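Local atomic coordinates of tegument protein UL51 (Human herpesvirus 1, PDB entry 6T5A), a protein that probably helps virus particles leave the perinuclear space and cytoplasmic capsids acquire their envelope at membranes derived from the trans-Golgi network. Residues M73-R78 with D100-L105. The protein carries 1 engineered substitution. Numbering follows the deposited sequence.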
ATOM      1  N   MET A  73     -30.524 -32.008  32.576  1.00 29.92           N
ATOM      2  CA  MET A  73     -31.734 -31.185  32.455  1.00 31.12           C
ATOM      3  C   MET A  73     -32.925 -32.023  31.961  1.00 35.79           C
ATOM      4  O   MET A  73     -34.031 -31.838  32.450  1.00 36.09           O
ATOM      5  CB  MET A  73     -31.487 -29.942  31.571  1.00 33.21           C
ATOM      6  CG  MET A  73     -30.401 -28.996  32.112  1.00 37.39           C
ATOM      7  SD  MET A  73     -30.537 -28.572  33.892  1.00 41.70           S
ATOM      8  CE  MET A  73     -31.963 -27.602  33.861  1.00 38.83           C
ATOM      9  N   VAL A  74     -32.690 -32.974  31.029  1.00 32.22           N
ATOM     10  CA  VAL A  74     -33.754 -33.889  30.559  1.00 30.83           C
ATOM     11  C   VAL A  74     -34.192 -34.761  31.749  1.00 32.71           C
ATOM     12  O   VAL A  74     -35.395 -34.926  31.973  1.00 29.71           O
ATOM     13  CB  VAL A  74     -33.314 -34.741  29.343  1.00 33.66           C
ATOM     14  CG1 VAL A  74     -34.305 -35.881  29.067  1.00 33.75           C
ATOM     15  CG2 VAL A  74     -33.120 -33.867  28.098  1.00 32.84           C
ATOM     16  N   ASN A  75     -33.220 -35.289  32.524  1.00 31.14           N
ATOM     17  CA  ASN A  75     -33.540 -36.111  33.699  1.00 31.56           C
ATOM     18  C   ASN A  75     -34.345 -35.330  34.716  1.00 36.59           C
ATOM     19  O   ASN A  75     -35.281 -35.879  35.267  1.00 37.99           O
ATOM     20  CB  ASN A  75     -32.297 -36.739  34.331  1.00 31.39           C
ATOM     21  CG  ASN A  75     -31.702 -37.858  33.519  1.00 59.63           C
ATOM     22  OD1 ASN A  75     -32.305 -38.369  32.587  1.00 59.76           O
ATOM     23  ND2 ASN A  75     -30.492 -38.266  33.851  1.00 53.43           N
ATOM     24  N   LEU A  76     -34.031 -34.042  34.912  1.00 33.67           N
ATOM     25  CA  LEU A  76     -34.787 -33.164  35.815  1.00 32.99           C
ATOM     26  C   LEU A  76     -36.229 -32.980  35.335  1.00 37.88           C
ATOM     27  O   LEU A  76     -37.150 -33.037  36.146  1.00 36.85           O
ATOM     28  CB  LEU A  76     -34.070 -31.813  36.008  1.00 32.31           C
ATOM     29  CG  LEU A  76     -32.866 -31.860  36.970  1.00 35.69           C
ATOM     30  CD1 LEU A  76     -32.004 -30.628  36.859  1.00 34.93           C
ATOM     31  CD2 LEU A  76     -33.302 -32.088  38.427  1.00 36.05           C
ATOM     32  N   GLU A  77     -36.429 -32.817  34.010  1.00 36.44           N
ATOM     33  CA  GLU A  77     -37.767 -32.692  33.417  1.00 36.03           C
ATOM     34  C   GLU A  77     -38.548 -34.006  33.587  1.00 39.42           C
ATOM     35  O   GLU A  77     -39.728 -33.968  33.941  1.00 40.25           O
ATOM     36  CB  GLU A  77     -37.672 -32.307  31.934  1.00 37.39           C
ATOM     37  CG  GLU A  77     -39.036 -32.049  31.323  1.00 44.88           C
ATOM     38  CD  GLU A  77     -39.045 -31.977  29.811  1.00 54.16           C
ATOM     39  OE1 GLU A  77     -38.442 -31.034  29.253  1.00 44.84           O
ATOM     40  OE2 GLU A  77     -39.670 -32.862  29.187  1.00 44.01           O
ATOM     41  N   ARG A  78     -37.884 -35.166  33.368  1.00 34.68           N
ATOM     42  CA  ARG A  78     -38.506 -36.487  33.526  1.00 34.55           C
ATOM     43  C   ARG A  78     -38.952 -36.722  34.980  1.00 41.17           C
ATOM     44  O   ARG A  78     -40.034 -37.279  35.213  1.00 40.73           O
ATOM     45  CB  ARG A  78     -37.557 -37.603  33.069  1.00 34.92           C
ATOM     46  CG  ARG A  78     -37.463 -37.720  31.554  1.00 38.42           C
ATOM     47  CD  ARG A  78     -36.358 -38.656  31.099  1.00 39.42           C
ATOM     48  NE  ARG A  78     -36.438 -38.849  29.648  1.00 41.37           N
ATOM     49  CZ  ARG A  78     -35.689 -39.691  28.946  1.00 47.34           C
ATOM     50  NH1 ARG A  78     -34.754 -40.419  29.543  1.00 34.06           N
ATOM     51  NH2 ARG A  78     -35.858 -39.801  27.638  1.00 36.67           N
ATOM     52  N   ASP A 100     -31.545 -33.856  43.470  1.00 38.90           N
ATOM     53  CA  ASP A 100     -30.308 -33.305  44.040  1.00 39.17           C
ATOM     54  C   ASP A 100     -29.074 -33.783  43.275  1.00 40.48           C
ATOM     55  O   ASP A 100     -28.196 -32.980  42.995  1.00 38.17           O
ATOM     56  CB  ASP A 100     -30.182 -33.617  45.546  1.00 41.63           C
ATOM     57  CG  ASP A 100     -28.896 -33.077  46.160  1.00 56.75           C
ATOM     58  OD1 ASP A 100     -28.839 -31.864  46.452  1.00 60.93           O
ATOM     59  OD2 ASP A 100     -27.934 -33.863  46.315  1.00 59.29           O
ATOM     60  N   LYS A 101     -29.022 -35.081  42.921  1.00 37.55           N
ATOM     61  CA  LYS A 101     -27.916 -35.683  42.173  1.00 37.49           C
ATOM     62  C   LYS A 101     -27.782 -35.054  40.771  1.00 40.14           C
ATOM     63  O   LYS A 101     -26.669 -34.753  40.337  1.00 39.84           O
ATOM     64  CB  LYS A 101     -28.119 -37.200  42.069  1.00 40.52           C
ATOM     65  CG  LYS A 101     -26.928 -37.962  41.487  1.00 62.79           C
ATOM     66  CD  LYS A 101     -27.231 -39.457  41.351  1.00 76.45           C
ATOM     67  CE  LYS A 101     -26.063 -40.264  40.816  1.00 87.61           C
ATOM     68  NZ  LYS A 101     -25.834 -40.041  39.362  1.00 97.99           N
ATOM     69  N   MET A 102     -28.916 -34.868  40.069  1.00 36.02           N
ATOM     70  CA  MET A 102     -28.942 -34.279  38.734  1.00 35.88           C
ATOM     71  C   MET A 102     -28.573 -32.809  38.759  1.00 40.61           C
ATOM     72  O   MET A 102     -27.850 -32.350  37.860  1.00 38.37           O
ATOM     73  CB  MET A 102     -30.285 -34.527  38.028  1.00 37.76           C
ATOM     74  CG  MET A 102     -30.506 -35.985  37.655  1.00 41.14           C
ATOM     75  SD  MET A 102     -29.249 -36.584  36.497  1.00 45.72           S
ATOM     76  CE  MET A 102     -28.276 -37.672  37.564  1.00 42.75           C
ATOM     77  N   ARG A 103     -29.054 -32.079  39.797  1.00 38.57           N
ATOM     78  CA  ARG A 103     -28.753 -30.655  39.991  1.00 39.34           C
ATOM     79  C   ARG A 103     -27.268 -30.447  40.261  1.00 42.78           C
ATOM     80  O   ARG A 103     -26.677 -29.538  39.685  1.00 41.40           O
ATOM     81  CB  ARG A 103     -29.608 -30.022  41.101  1.00 40.02           C
ATOM     82  CG  ARG A 103     -31.046 -29.784  40.680  1.00 51.95           C
ATOM     83  CD  ARG A 103     -31.814 -28.959  41.698  1.00 67.47           C
ATOM     84  NE  ARG A 103     -33.254 -28.974  41.426  1.00 75.68           N
ATOM     85  CZ  ARG A 103     -34.172 -29.418  42.275  1.00 87.50           C
ATOM     86  NH1 ARG A 103     -33.818 -29.867  43.474  1.00 69.44           N
ATOM     87  NH2 ARG A 103     -35.459 -29.398  41.943  1.00 75.78           N
ATOM     88  N   ARG A 104     -26.655 -31.310  41.087  1.00 40.26           N
ATOM     89  CA  ARG A 104     -25.223 -31.217  41.400  1.00 40.00           C
ATOM     90  C   ARG A 104     -24.332 -31.517  40.185  1.00 44.27           C
ATOM     91  O   ARG A 104     -23.333 -30.817  39.981  1.00 43.96           O
ATOM     92  CB  ARG A 104     -24.842 -32.109  42.591  1.00 39.09           C
ATOM     93  CG  ARG A 104     -25.365 -31.576  43.920  1.00 49.03           C
ATOM     94  CD  ARG A 104     -24.983 -32.481  45.081  1.00 63.71           C
ATOM     95  NE  ARG A 104     -25.609 -32.041  46.330  1.00 75.39           N
ATOM     96  CZ  ARG A 104     -25.090 -31.137  47.154  1.00 95.30           C
ATOM     97  NH1 ARG A 104     -23.918 -30.574  46.883  1.00 80.61           N
ATOM     98  NH2 ARG A 104     -25.738 -30.790  48.259  1.00 88.83           N
ATOM     99  N   LEU A 105     -24.679 -32.550  39.388  1.00 39.92           N
ATOM    100  CA  LEU A 105     -23.891 -32.885  38.205  1.00 39.95           C
ATOM    101  C   LEU A 105     -23.992 -31.772  37.155  1.00 42.70           C
ATOM    102  O   LEU A 105     -22.963 -31.389  36.593  1.00 42.26           O
ATOM    103  CB  LEU A 105     -24.235 -34.282  37.637  1.00 41.02           C
ATOM    104  CG  LEU A 105     -23.410 -34.786  36.406  1.00 47.40           C
ATOM    105  CD1 LEU A 105     -21.893 -34.841  36.688  1.00 48.12           C
ATOM    106  CD2 LEU A 105     -23.897 -36.148  35.934  1.00 50.14           C
TER
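The Asn75 amide turns its ND2 corner to the thioether of Met102, while the Arg103 guanidinium has a methyl of Leu76, CD2, set obliquely to its plane. Two further flat groups stay within their own helices. Val74 CG1 sits over one face of the Arg78 guanidinium, offset toward its rim, and Asp100 OD2 meets the Arg104 guanidinium at its edge, nearly in plane, in a salt bridge to NE of 3.0 Å. Across the contact, Asn75 ND2 donates a weak hydrogen bond to Met102 SD at 3.4 Å, almost straight at 169°. The sulfur also rests 3.7 Å from Asn75 CB, which makes the meeting partly apolar. The bend at chi2 (-62°) brings Met102 SD to the amide, and chi3 sets only where CE points. Beside this pair, Leu76 lies over the root of the same methionine, its CG 3.9 Å from Met102 CB. Both leucine methyls press on the arginine stem from one side: CD2 and CD1 approach Arg103 CG at 3.9 and 4.0 Å, the two side chains crossing at about a right angle. From CG to NE that stem is extended, with the guanidinium still near CD2. The backbones come nearest at Leu76 and Met102, whose CA atoms are 6.6 Å apart. Helices 63-82 and 94-117 run antiparallel here, at 157°, as the two arms of a helical hairpin whose connection includes the unmodelled residues 84-89; the arrangement is consistent with an ESCRT-III-like fold. Apolar carbon and one soft sulfur acceptor thus join the arms, whereas the Asp100–Arg104 ion pair stays along one helix, so cohesion at this surface contact probably comes mainly from van der Waals packing, with little directional bonding.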